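Local coordinates for protein glucoamylase (Thermoanaerobacterium thermosaccharolyticum, PDB 1LF6) that hydrolyses alpha-1,4-linked glucan chains as a glucoamylase, probably freeing beta-D-glucose stepwise from the non-reducing ends and probably with comparatively strong activity on isomaltose, at residues G607-E610 against I611-K615; F536-L539 against V540-G543; I661-A664 against S665-H669; K615-T618 against P619-K622; L553-L556 against K557-S561. All coordinates share one frame; numbering follows the deposited sequence.

Interaction 1: residues G607-E610 against I611-K615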
loop_
_atom_site.group_PDB
_atom_site.type_symbol
_atom_site.label_atom_id
_atom_site.label_comp_id
_atom_site.label_asym_id
_atom_site.label_seq_id
_atom_site.Cartn_x
_atom_site.Cartn_y
_atom_site.Cartn_z
ATOM N N GLY A 607 -13.938 -16.151 -0.371
ATOM C CA GLY A 607 -13.835 -16.973 0.819
ATOM C C GLY A 607 -14.842 -16.510 1.850
ATOM O O GLY A 607 -15.474 -17.320 2.526
ATOM N N MET A 608 -14.996 -15.195 1.968
ATOM C CA MET A 608 -15.941 -14.637 2.919
ATOM C C MET A 608 -17.356 -15.023 2.518
ATOM O O MET A 608 -18.201 -15.307 3.377
ATOM C CB MET A 608 -15.791 -13.117 2.994
ATOM C CG MET A 608 -14.552 -12.671 3.741
ATOM S SD MET A 608 -14.491 -13.282 5.460
ATOM C CE MET A 608 -15.673 -12.215 6.252
ATOM N N TYR A 609 -17.630 -15.048 1.217
ATOM C CA TYR A 609 -18.961 -15.450 0.778
ATOM C C TYR A 609 -19.189 -16.920 1.125
ATOM O O TYR A 609 -20.268 -17.297 1.579
ATOM C CB TYR A 609 -19.142 -15.262 -0.732
ATOM C CG TYR A 609 -20.282 -16.107 -1.263
ATOM C CD1 TYR A 609 -20.042 -17.364 -1.816
ATOM C CD2 TYR A 609 -21.609 -15.694 -1.119
ATOM C CE1 TYR A 609 -21.093 -18.197 -2.208
ATOM C CE2 TYR A 609 -22.669 -16.515 -1.506
ATOM C CZ TYR A 609 -22.404 -17.770 -2.048
ATOM O OH TYR A 609 -23.440 -18.603 -2.415
ATOM N N GLU A 610 -18.172 -17.746 0.909
ATOM C CA GLU A 610 -18.299 -19.165 1.197
ATOM C C GLU A 610 -18.673 -19.396 2.659
ATOM O O GLU A 610 -19.478 -20.276 2.961
ATOM C CB GLU A 610 -17.007 -19.899 0.833
ATOM C CG GLU A 610 -16.721 -19.931 -0.673
ATOM C CD GLU A 610 -17.812 -20.640 -1.477
ATOM O OE1 GLU A 610 -18.252 -21.723 -1.046
ATOM O OE2 GLU A 610 -18.217 -20.127 -2.545
ATOM N N ILE A 611 -18.105 -18.604 3.565
ATOM C CA ILE A 611 -18.429 -18.733 4.978
ATOM C C ILE A 611 -19.914 -18.428 5.159
ATOM O O ILE A 611 -20.629 -19.155 5.856
ATOM C CB ILE A 611 -17.595 -17.761 5.849
ATOM C CG1 ILE A 611 -16.113 -18.168 5.799
ATOM C CG2 ILE A 611 -18.104 -17.777 7.296
ATOM C CD1 ILE A 611 -15.196 -17.274 6.614
ATOM N N ALA A 612 -20.377 -17.354 4.528
ATOM C CA ALA A 612 -21.787 -16.974 4.600
ATOM C C ALA A 612 -22.652 -18.129 4.104
ATOM O O ALA A 612 -23.767 -18.328 4.585
ATOM C CB ALA A 612 -22.035 -15.738 3.741
ATOM N N ALA A 613 -22.131 -18.883 3.141
ATOM C CA ALA A 613 -22.851 -20.022 2.573
ATOM C C ALA A 613 -22.706 -21.283 3.423
ATOM O O ALA A 613 -23.130 -22.363 3.016
ATOM C CB ALA A 613 -22.359 -20.296 1.153
ATOM N N GLY A 614 -22.097 -21.139 4.597
ATOM C CA GLY A 614 -21.916 -22.272 5.488
ATOM C C GLY A 614 -20.890 -23.304 5.044
ATOM O O GLY A 614 -20.975 -24.476 5.421
ATOM N N LYS A 615 -19.912 -22.885 4.249
ATOM C CA LYS A 615 -18.898 -23.818 3.777
ATOM C C LYS A 615 -17.512 -23.472 4.293
ATOM O O LYS A 615 -17.278 -22.361 4.771
ATOM C CB LYS A 615 -18.890 -23.855 2.251
ATOM C CG LYS A 615 -20.256 -24.124 1.668
ATOM C CD LYS A 615 -20.176 -24.526 0.212
ATOM C CE LYS A 615 -21.571 -24.730 -0.338
ATOM N NZ LYS A 615 -22.361 -25.646 0.531
#
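Ile-611 and Ala-612 donate their backbone N-H groups to Gly-607 and Met-608 in the last turn of helix 600-612. Ile-611 N lies 3.1 Å from Gly-607 O and Ala-612 N 3.2 Å from Met-608 O, in the usual helical spacing of four residues. Ala-613 N still reaches Tyr-609 O at 2.9 Å, but this bond is bent (140° at the hydrogen), at the point where Ala-613 leaves helical geometry. Glu-610 O is served from further along the chain: Lys-615 N, five residues on, bonds to it at 2.9 Å, while Gly-614 N turns back to Ile-611 O at 2.8 Å.

Two side-chain oxygens have partners outside 607-615. Tyr-609 OH is hydrogen-bonded to Ala-547 O. Its ring, set with CG opposite the backbone N (chi1 160°), comes beside Ala-613, whose CB lies 4.1 Å from Tyr-609 CZ at an oblique slant to the ring. Glu-610 folds at chi2 (-61°); its OE2 sits at the edge of the Tyr-609 ring, in the ring plane, and makes a long, weak ion pair with Arg-606. The other oxygen, Glu-610 OE1, rests 3.6 Å from Lys-615 CD, against the aliphatic part of the lysine. The ammonium itself is not in contact with this carboxylate, so the opposite charges could attract only loosely. Two nested backbone bonds, Lys-615 N to Glu-610 O enclosing Gly-614 N to Ile-611 O, with the positive phi of Gly-614, make this a Schellman motif, here ending a helix of the (alpha/alpha)-barrel domain of glycosyl hydrolase family 15.

Interaction 2: residues F536-L539 against V540-G543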
loop_
_atom_site.group_PDB
_atom_site.type_symbol
_atom_site.label_atom_id
_atom_site.label_comp_id
_atom_site.label_asym_id
_atom_site.label_seq_id
_atom_site.Cartn_x
_atom_site.Cartn_y
_atom_site.Cartn_z
ATOM N N PHE A 536 -20.578 -8.235 -6.862
ATOM C CA PHE A 536 -21.975 -8.436 -6.504
ATOM C C PHE A 536 -22.055 -9.193 -5.184
ATOM O O PHE A 536 -23.065 -9.117 -4.489
ATOM C CB PHE A 536 -22.723 -9.218 -7.589
ATOM C CG PHE A 536 -22.473 -10.698 -7.554
ATOM C CD1 PHE A 536 -21.283 -11.230 -8.038
ATOM C CD2 PHE A 536 -23.426 -11.561 -7.016
ATOM C CE1 PHE A 536 -21.041 -12.599 -7.989
ATOM C CE2 PHE A 536 -23.193 -12.931 -6.961
ATOM C CZ PHE A 536 -21.996 -13.455 -7.448
ATOM N N LEU A 537 -20.994 -9.915 -4.838
ATOM C CA LEU A 537 -20.987 -10.667 -3.586
ATOM C C LEU A 537 -21.083 -9.737 -2.384
ATOM O O LEU A 537 -21.251 -10.192 -1.249
ATOM C CB LEU A 537 -19.732 -11.548 -3.473
ATOM C CG LEU A 537 -19.685 -12.778 -4.389
ATOM C CD1 LEU A 537 -18.356 -13.504 -4.199
ATOM C CD2 LEU A 537 -20.870 -13.706 -4.084
ATOM N N GLU A 538 -20.969 -8.436 -2.634
ATOM C CA GLU A 538 -21.079 -7.449 -1.567
ATOM C C GLU A 538 -22.492 -7.501 -1.005
ATOM O O GLU A 538 -22.724 -7.161 0.158
ATOM C CB GLU A 538 -20.790 -6.051 -2.100
ATOM C CG GLU A 538 -19.316 -5.768 -2.302
ATOM C CD GLU A 538 -18.567 -5.656 -0.992
ATOM O OE1 GLU A 538 -18.203 -6.701 -0.408
ATOM O OE2 GLU A 538 -18.357 -4.511 -0.536
ATOM N N LEU A 539 -23.427 -7.928 -1.854
ATOM C CA LEU A 539 -24.829 -8.056 -1.473
ATOM C C LEU A 539 -24.957 -8.986 -0.270
ATOM O O LEU A 539 -25.670 -8.680 0.681
ATOM C CB LEU A 539 -25.661 -8.619 -2.636
ATOM C CG LEU A 539 -25.971 -7.695 -3.822
ATOM C CD1 LEU A 539 -26.421 -8.535 -5.012
ATOM C CD2 LEU A 539 -27.045 -6.677 -3.431
ATOM N N VAL A 540 -24.266 -10.121 -0.316
ATOM C CA VAL A 540 -24.313 -11.083 0.783
ATOM C C VAL A 540 -23.392 -10.656 1.937
ATOM O O VAL A 540 -23.751 -10.771 3.109
ATOM C CB VAL A 540 -23.923 -12.505 0.298
ATOM C CG1 VAL A 540 -24.792 -12.913 -0.901
ATOM C CG2 VAL A 540 -22.466 -12.547 -0.085
ATOM N N ARG A 541 -22.208 -10.154 1.595
ATOM C CA ARG A 541 -21.240 -9.691 2.584
ATOM C C ARG A 541 -21.863 -8.669 3.542
ATOM O O ARG A 541 -21.604 -8.687 4.748
ATOM C CB ARG A 541 -20.044 -9.057 1.866
ATOM C CG ARG A 541 -18.920 -8.571 2.774
ATOM C CD ARG A 541 -18.352 -9.692 3.636
ATOM N NE ARG A 541 -17.090 -9.292 4.253
ATOM C CZ ARG A 541 -15.902 -9.314 3.648
ATOM N NH1 ARG A 541 -14.821 -8.918 4.302
ATOM N NH2 ARG A 541 -15.782 -9.753 2.400
ATOM N N LEU A 542 -22.690 -7.780 3.002
ATOM C CA LEU A 542 -23.333 -6.743 3.810
ATOM C C LEU A 542 -24.674 -7.141 4.434
ATOM O O LEU A 542 -25.278 -6.344 5.149
ATOM C CB LEU A 542 -23.513 -5.475 2.969
ATOM C CG LEU A 542 -22.223 -4.689 2.715
ATOM C CD1 LEU A 542 -22.374 -3.799 1.492
ATOM C CD2 LEU A 542 -21.894 -3.867 3.959
ATOM N N GLY A 543 -25.124 -8.367 4.172
ATOM C CA GLY A 543 -26.386 -8.842 4.722
ATOM C C GLY A 543 -27.628 -8.327 4.019
ATOM O O GLY A 543 -28.725 -8.294 4.596
#
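Helix 538-541, a very short helix in the family 15 catalytic domain, ends in a Schellman motif, and the contact between Glu-538 and the residues Arg-541 and Leu-542 spans its single turn. Gly-543 supplies the positive phi of the motif, and its N bonds back to Val-540 O at 3.0 Å. One step earlier, Leu-542 N donates to Glu-538 O at 2.9 Å, with an N-H...O angle of 153°. The same carbonyl oxygen is brushed by the leucine side chain, whose CB lies 3.4 Å from Glu-538 O. Arg-541 N is bonded to Leu-537 O, although the position of that oxygen is less certain than the others.

The helix is short but well enclosed. Leu-537 and Val-540 meet Tyr-609 of helix 600-612, Phe-536 and Leu-537 pack on helix 550-562, and Leu-539 and Leu-542 lie on Ala-449 of helix 445-464. The side chain of Glu-538 is about 10 Å from that of Glu-435, which is probably the proton acceptor of the reaction.

Charge is divided between the two long side chains. Arg-541 leaves the backbone with CG opposite its N (chi1 -178°) and carries its guanidinium to salt bridges with Asp-673 and Glu-658. Glu-538 runs alongside it in the same direction, yet its carboxylate plane stands almost perpendicular to the guanidinium, at 86°. The acid touches the arginine's stem and not its charged end: Glu-538 OE1 is 3.8 Å from both Arg-541 CB and CG, but 4.8 Å from Arg-541 NH2.

Interaction 3: residues I661-A664 against S665-H669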
loop_
_atom_site.group_PDB
_atom_site.type_symbol
_atom_site.label_atom_id
_atom_site.label_comp_id
_atom_site.label_asym_id
_atom_site.label_seq_id
_atom_site.Cartn_x
_atom_site.Cartn_y
_atom_site.Cartn_z
ATOM N N ILE A 661 -9.550 -10.450 8.105
ATOM C CA ILE A 661 -10.963 -10.718 8.349
ATOM C C ILE A 661 -11.369 -12.133 7.938
ATOM O O ILE A 661 -12.172 -12.776 8.619
ATOM C CB ILE A 661 -11.842 -9.667 7.619
ATOM C CG1 ILE A 661 -11.638 -8.296 8.275
ATOM C CG2 ILE A 661 -13.309 -10.060 7.675
ATOM C CD1 ILE A 661 -12.159 -7.126 7.465
ATOM N N LEU A 662 -10.807 -12.625 6.835
ATOM C CA LEU A 662 -11.117 -13.974 6.353
ATOM C C LEU A 662 -10.537 -15.019 7.299
ATOM O O LEU A 662 -11.209 -15.975 7.683
ATOM C CB LEU A 662 -10.531 -14.183 4.955
ATOM C CG LEU A 662 -10.615 -15.610 4.413
ATOM C CD1 LEU A 662 -12.075 -16.030 4.343
ATOM C CD2 LEU A 662 -9.951 -15.689 3.044
ATOM N N PHE A 663 -9.270 -14.827 7.651
ATOM C CA PHE A 663 -8.559 -15.712 8.560
ATOM C C PHE A 663 -9.358 -15.881 9.854
ATOM O O PHE A 663 -9.604 -17.001 10.302
ATOM C CB PHE A 663 -7.179 -15.113 8.868
ATOM C CG PHE A 663 -6.407 -15.860 9.919
ATOM C CD1 PHE A 663 -5.863 -17.106 9.646
ATOM C CD2 PHE A 663 -6.242 -15.321 11.193
ATOM C CE1 PHE A 663 -5.162 -17.813 10.626
ATOM C CE2 PHE A 663 -5.546 -16.012 12.180
ATOM C CZ PHE A 663 -5.004 -17.260 11.898
ATOM N N ALA A 664 -9.755 -14.760 10.447
ATOM C CA ALA A 664 -10.524 -14.760 11.689
ATOM C C ALA A 664 -11.936 -15.316 11.491
ATOM O O ALA A 664 -12.442 -16.071 12.328
ATOM C CB ALA A 664 -10.597 -13.335 12.241
ATOM N N SER A 665 -12.571 -14.938 10.383
ATOM C CA SER A 665 -13.924 -15.403 10.096
ATOM C C SER A 665 -13.958 -16.912 9.898
ATOM O O SER A 665 -14.898 -17.574 10.327
ATOM C CB SER A 665 -14.485 -14.707 8.843
ATOM O OG SER A 665 -14.653 -13.314 9.057
ATOM N N ASN A 666 -12.933 -17.453 9.249
ATOM C CA ASN A 666 -12.871 -18.889 9.005
ATOM C C ASN A 666 -12.700 -19.665 10.312
ATOM O O ASN A 666 -13.020 -20.849 10.379
ATOM C CB ASN A 666 -11.718 -19.215 8.054
ATOM C CG ASN A 666 -11.705 -20.677 7.624
ATOM O OD1 ASN A 666 -10.670 -21.346 7.693
ATOM N ND2 ASN A 666 -12.850 -21.174 7.166
ATOM N N ILE A 667 -12.193 -18.997 11.345
ATOM C CA ILE A 667 -12.001 -19.640 12.638
ATOM C C ILE A 667 -13.295 -19.588 13.456
ATOM O O ILE A 667 -13.661 -20.573 14.099
ATOM C CB ILE A 667 -10.844 -18.978 13.433
ATOM C CG1 ILE A 667 -9.507 -19.297 12.762
ATOM C CG2 ILE A 667 -10.837 -19.477 14.875
ATOM C CD1 ILE A 667 -8.335 -18.492 13.293
ATOM N N GLU A 668 -13.984 -18.447 13.417
ATOM C CA GLU A 668 -15.248 -18.267 14.139
ATOM C C GLU A 668 -16.410 -18.929 13.409
ATOM O O GLU A 668 -17.454 -19.191 14.003
ATOM C CB GLU A 668 -15.607 -16.782 14.294
ATOM C CG GLU A 668 -14.801 -16.001 15.300
ATOM C CD GLU A 668 -14.822 -16.608 16.685
ATOM O OE1 GLU A 668 -15.827 -16.450 17.418
ATOM O OE2 GLU A 668 -13.814 -17.252 17.038
ATOM N N HIS A 669 -16.233 -19.170 12.114
ATOM C CA HIS A 669 -17.266 -19.776 11.287
ATOM C C HIS A 669 -18.399 -18.786 11.010
ATOM O O HIS A 669 -19.567 -19.168 10.936
ATOM C CB HIS A 669 -17.823 -21.036 11.958
ATOM C CG HIS A 669 -16.786 -22.079 12.227
ATOM N ND1 HIS A 669 -15.968 -22.586 11.240
ATOM C CD2 HIS A 669 -16.430 -22.707 13.371
ATOM C CE1 HIS A 669 -15.153 -23.482 11.766
ATOM N NE2 HIS A 669 -15.413 -23.575 13.058
#
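Ser-665 turns its hydroxyl back along the helix to the carbonyl of Ile-661, a serine-to-backbone bond made inside the last turns of helix 653-668, part of the (alpha/alpha)-barrel fold. With OG placed beside its own backbone N, the hydroxyl reaches Ile-661 O at 2.6 Å. Ser-665 N donates to the same Ile-661 O at 2.8 Å, and the two donors come to it from opposite faces of the carbonyl plane. The oxygen is thus gripped twice by one residue. Ser-665 OG also accepts from Leu-672 N, which ties the helix to the segment that follows it; Met-608 and Ile-611 of helix 600-612 pack against this same serine.

The next carbonyls follow the helical pattern, with Asn-666 N on Leu-662 O at 2.8 Å and Glu-668 N on Ala-664 O at 3.0 Å. Between them the bond from Ile-667 N to Phe-663 O is weak. What joins these two residues more clearly is their side chains, which run side by side in the same direction. Chi1 of Phe-663 (174°) carries the ring alongside Ile-667, and its chi2 of 72° turns one face to it. Ile-667 lays its terminal methyl over that face as a CH-pi contact, displaced toward the rim and 21° off the ring normal. Ile-667 CD1 is 4.0 Å from the Phe-663 ring centroid. The nearest ring atom to Ile-667 CD1 is Phe-663 CZ, at 3.8 Å.

Interaction 4: residues K615-T618 against P619-K622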
loop_
_atom_site.group_PDB
_atom_site.type_symbol
_atom_site.label_atom_id
_atom_site.label_comp_id
_atom_site.label_asym_id
_atom_site.label_seq_id
_atom_site.Cartn_x
_atom_site.Cartn_y
_atom_site.Cartn_z
ATOM N N LYS A 615 -19.912 -22.885 4.249
ATOM C CA LYS A 615 -18.898 -23.818 3.777
ATOM C C LYS A 615 -17.512 -23.472 4.293
ATOM O O LYS A 615 -17.278 -22.361 4.771
ATOM C CB LYS A 615 -18.890 -23.855 2.251
ATOM C CG LYS A 615 -20.256 -24.124 1.668
ATOM C CD LYS A 615 -20.176 -24.526 0.212
ATOM C CE LYS A 615 -21.571 -24.730 -0.338
ATOM N NZ LYS A 615 -22.361 -25.646 0.531
ATOM N N ASP A 616 -16.594 -24.427 4.188
ATOM C CA ASP A 616 -15.224 -24.223 4.655
ATOM C C ASP A 616 -14.538 -23.216 3.744
ATOM O O ASP A 616 -14.658 -23.292 2.521
ATOM C CB ASP A 616 -14.453 -25.551 4.640
ATOM C CG ASP A 616 -13.129 -25.469 5.384
ATOM O OD1 ASP A 616 -12.291 -26.378 5.208
ATOM O OD2 ASP A 616 -12.927 -24.505 6.156
ATOM N N ALA A 617 -13.820 -22.272 4.340
ATOM C CA ALA A 617 -13.126 -21.253 3.571
ATOM C C ALA A 617 -11.611 -21.411 3.659
ATOM O O ALA A 617 -10.858 -20.609 3.097
ATOM C CB ALA A 617 -13.532 -19.875 4.066
ATOM N N THR A 618 -11.165 -22.454 4.353
ATOM C CA THR A 618 -9.736 -22.712 4.520
ATOM C C THR A 618 -8.945 -22.632 3.211
ATOM O O THR A 618 -7.882 -22.019 3.162
ATOM C CB THR A 618 -9.501 -24.085 5.195
ATOM O OG1 THR A 618 -10.161 -24.097 6.466
ATOM C CG2 THR A 618 -8.006 -24.336 5.411
ATOM N N PRO A 619 -9.450 -23.244 2.127
ATOM C CA PRO A 619 -8.699 -23.167 0.869
ATOM C C PRO A 619 -8.499 -21.731 0.370
ATOM O O PRO A 619 -7.528 -21.442 -0.325
ATOM C CB PRO A 619 -9.529 -24.023 -0.090
ATOM C CG PRO A 619 -10.895 -24.006 0.508
ATOM C CD PRO A 619 -10.637 -24.101 1.977
ATOM N N TYR A 620 -9.414 -20.833 0.731
ATOM C CA TYR A 620 -9.295 -19.434 0.332
ATOM C C TYR A 620 -8.285 -18.760 1.245
ATOM O O TYR A 620 -7.559 -17.863 0.822
ATOM C CB TYR A 620 -10.657 -18.737 0.408
ATOM C CG TYR A 620 -11.632 -19.320 -0.578
ATOM C CD1 TYR A 620 -11.644 -18.900 -1.910
ATOM C CD2 TYR A 620 -12.471 -20.371 -0.211
ATOM C CE1 TYR A 620 -12.461 -19.521 -2.852
ATOM C CE2 TYR A 620 -13.292 -21.000 -1.147
ATOM C CZ TYR A 620 -13.279 -20.572 -2.466
ATOM O OH TYR A 620 -14.070 -21.212 -3.398
ATOM N N VAL A 621 -8.237 -19.185 2.504
ATOM C CA VAL A 621 -7.255 -18.627 3.424
ATOM C C VAL A 621 -5.880 -19.072 2.909
ATOM O O VAL A 621 -4.965 -18.259 2.754
ATOM C CB VAL A 621 -7.464 -19.149 4.875
ATOM C CG1 VAL A 621 -6.271 -18.785 5.744
ATOM C CG2 VAL A 621 -8.736 -18.551 5.465
ATOM N N LYS A 622 -5.749 -20.365 2.624
ATOM C CA LYS A 622 -4.491 -20.919 2.125
ATOM C C LYS A 622 -4.053 -20.288 0.806
ATOM O O LYS A 622 -2.865 -20.068 0.588
ATOM C CB LYS A 622 -4.604 -22.441 1.959
ATOM C CG LYS A 622 -4.764 -23.186 3.281
ATOM C CD LYS A 622 -3.548 -22.987 4.174
ATOM C CE LYS A 622 -3.833 -23.385 5.614
ATOM N NZ LYS A 622 -4.366 -24.769 5.696
#
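The Tyr-620 ring meets Ala-617 with its edge: Ala-617 CA lies in the ring plane, 3.9 Å from Tyr-620 CD2, and Ala-617 O is also near that plane. The pyrrolidine of Pro-619 presses on the residue before it, where Thr-618 CB and Pro-619 CD are a tight 3.4 Å apart.

This is the capped N-terminal start of helix 618-627 in the (alpha/alpha)-barrel domain of family 15, and Ala-617 O collects its first N-H groups. Val-621 N bonds to it in the carbonyl plane at 3.0 Å, whereas Tyr-620 N approaches from above that plane at 2.8 Å. Lys-622 N bonds to Thr-618 O almost straight, at 2.8 Å (174° at the hydrogen). Thr-618 CG2 lies opposite its own backbone N, which points the methyl along the Lys-622 side chain, 3.7 Å from Lys-622 NZ. Ahead of the turn, Asp-616 OD2 accepts a weak capping bond from Thr-618 N at 3.2 Å.

The helix start packs against two others. Tyr-620 packs on Arg-606 and Glu-610 of helix 600-612, and Ala-617 on Ile-611 of that helix, while Val-621 touches Tyr-659, Leu-662 and Asn-666 of helix 653-668.

Interaction 5: residues L553-L556 against K557-S561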
loop_
_atom_site.group_PDB
_atom_site.type_symbol
_atom_site.label_atom_id
_atom_site.label_comp_id
_atom_site.label_asym_id
_atom_site.label_seq_id
_atom_site.Cartn_x
_atom_site.Cartn_y
_atom_site.Cartn_z
ATOM N N LEU A 553 -26.596 -17.517 -6.636
ATOM C CA LEU A 553 -26.037 -18.757 -7.177
ATOM C C LEU A 553 -25.914 -18.700 -8.698
ATOM O O LEU A 553 -24.912 -19.140 -9.257
ATOM C CB LEU A 553 -26.901 -19.956 -6.759
ATOM C CG LEU A 553 -26.779 -20.441 -5.304
ATOM C CD1 LEU A 553 -25.333 -20.801 -4.999
ATOM C CD2 LEU A 553 -27.240 -19.362 -4.353
ATOM N N ASN A 554 -26.928 -18.147 -9.361
ATOM C CA ASN A 554 -26.919 -18.034 -10.814
ATOM C C ASN A 554 -25.756 -17.159 -11.279
ATOM O O ASN A 554 -25.090 -17.457 -12.271
ATOM C CB ASN A 554 -28.231 -17.416 -11.315
ATOM C CG ASN A 554 -29.399 -18.390 -11.279
ATOM O OD1 ASN A 554 -30.556 -17.989 -11.425
ATOM N ND2 ASN A 554 -29.104 -19.669 -11.096
ATOM N N THR A 555 -25.532 -16.066 -10.560
ATOM C CA THR A 555 -24.468 -15.137 -10.903
ATOM C C THR A 555 -23.118 -15.823 -10.719
ATOM O O THR A 555 -22.222 -15.690 -11.548
ATOM C CB THR A 555 -24.547 -13.871 -10.018
ATOM O OG1 THR A 555 -25.860 -13.302 -10.121
ATOM C CG2 THR A 555 -23.524 -12.840 -10.462
ATOM N N LEU A 556 -22.997 -16.569 -9.627
ATOM C CA LEU A 556 -21.779 -17.299 -9.308
ATOM C C LEU A 556 -21.363 -18.196 -10.482
ATOM O O LEU A 556 -20.181 -18.282 -10.824
ATOM C CB LEU A 556 -22.020 -18.144 -8.054
ATOM C CG LEU A 556 -21.174 -17.936 -6.796
ATOM C CD1 LEU A 556 -20.923 -16.470 -6.539
ATOM C CD2 LEU A 556 -21.897 -18.572 -5.610
ATOM N N LYS A 557 -22.342 -18.862 -11.094
ATOM C CA LYS A 557 -22.072 -19.752 -12.223
ATOM C C LYS A 557 -21.455 -19.001 -13.391
ATOM O O LYS A 557 -20.501 -19.472 -14.006
ATOM C CB LYS A 557 -23.356 -20.432 -12.705
ATOM C CG LYS A 557 -24.061 -21.277 -11.664
ATOM C CD LYS A 557 -25.192 -22.079 -12.302
ATOM C CE LYS A 557 -26.071 -22.732 -11.253
ATOM N NZ LYS A 557 -26.812 -21.716 -10.448
ATOM N N VAL A 558 -22.008 -17.833 -13.701
ATOM C CA VAL A 558 -21.506 -17.029 -14.804
ATOM C C VAL A 558 -20.135 -16.440 -14.484
ATOM O O VAL A 558 -19.246 -16.400 -15.342
ATOM C CB VAL A 558 -22.495 -15.889 -15.140
ATOM C CG1 VAL A 558 -21.933 -15.015 -16.237
ATOM C CG2 VAL A 558 -23.831 -16.479 -15.569
ATOM N N VAL A 559 -19.966 -15.976 -13.250
ATOM C CA VAL A 559 -18.695 -15.408 -12.832
ATOM C C VAL A 559 -17.569 -16.444 -12.893
ATOM O O VAL A 559 -16.498 -16.165 -13.425
ATOM C CB VAL A 559 -18.790 -14.840 -11.400
ATOM C CG1 VAL A 559 -17.403 -14.548 -10.855
ATOM C CG2 VAL A 559 -19.629 -13.569 -11.414
ATOM N N ASP A 560 -17.807 -17.635 -12.351
ATOM C CA ASP A 560 -16.775 -18.664 -12.367
ATOM C C ASP A 560 -16.493 -19.222 -13.762
ATOM O O ASP A 560 -15.394 -19.711 -14.032
ATOM C CB ASP A 560 -17.136 -19.801 -11.408
ATOM C CG ASP A 560 -17.056 -19.372 -9.949
ATOM O OD1 ASP A 560 -16.462 -18.304 -9.688
ATOM O OD2 ASP A 560 -17.567 -20.101 -9.077
ATOM N N SER A 561 -17.476 -19.139 -14.651
ATOM C CA SER A 561 -17.302 -19.637 -16.013
ATOM C C SER A 561 -16.572 -18.626 -16.887
ATOM O O SER A 561 -16.004 -18.982 -17.911
ATOM C CB SER A 561 -18.660 -19.939 -16.654
ATOM O OG SER A 561 -19.345 -20.934 -15.923
#
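Lys-557 leaves its backbone with CG opposite the carbonyl carbon (chi1 -60°), runs extended, and then bends at chi4 (66°), which doubles its ammonium back over the preceding turn to Leu-553 and Asn-554. This is a side-chain contact along helix 550-562, one side of which is exposed, in the (alpha/alpha) catalytic domain of family 15. Lys-557 NZ comes 3.4 Å from Leu-553 O, a weak bond, while Lys-557 N bonds to the same Leu-553 O at 3.2 Å. The side chain of Asn-554 lies beside that of the lysine and points the same way.

The buried side of the helix is mostly apolar. Thr-555 and Val-559 cross at a slant, with methyl CG2 of Thr-555 4.1 Å from CG2 of Val-559, and Val-559 N bonds nearly straight to Thr-555 O at 2.8 Å. The threonine hydroxyl is occupied by Lys-551 O and Tyr-502 N. Leu-556 has an unusual chi1 of -120°, away from any staggered position, and packs on Arg-606 and Tyr-609.

Asp-560 N continues the helix to Leu-556 O at 2.9 Å. The carboxylate oxygen OD1 of Asp-560 is salt-bridged to Arg-606 and also accepts from the indole of Trp-573, so this acid links the helix to helix 600-612 and to strand 570-573. At the far end Ser-561 holds one carbonyl twice: its OG donates to Lys-557 O at 2.7 Å and its N to Lys-557 O at 3.1 Å, from opposite faces of the carbonyl plane.

In the fold
Along the chain the order is 536-543 (interaction 2), 553-561 (interaction 5), 607-615 (interaction 1), 615-622 (interaction 4) and 661-669 (interaction 3), all from the helical part of the enzyme. Helix 600-612 is the hub: interaction 1 touches each of the others, with centres about 9 to 15 Å away, and so meets helices 538-541, 550-562, 618-627 and 653-668. Interactions 1 and 4 share Lys-615, since one helix ends where the next is capped. Interactions 3 and 5 lie on different flanks, about 24 Å apart between centres and not touching. Helix ends, a helix start and a mid-helix turn thus pack round helix 600-612 in the (alpha/alpha) domain.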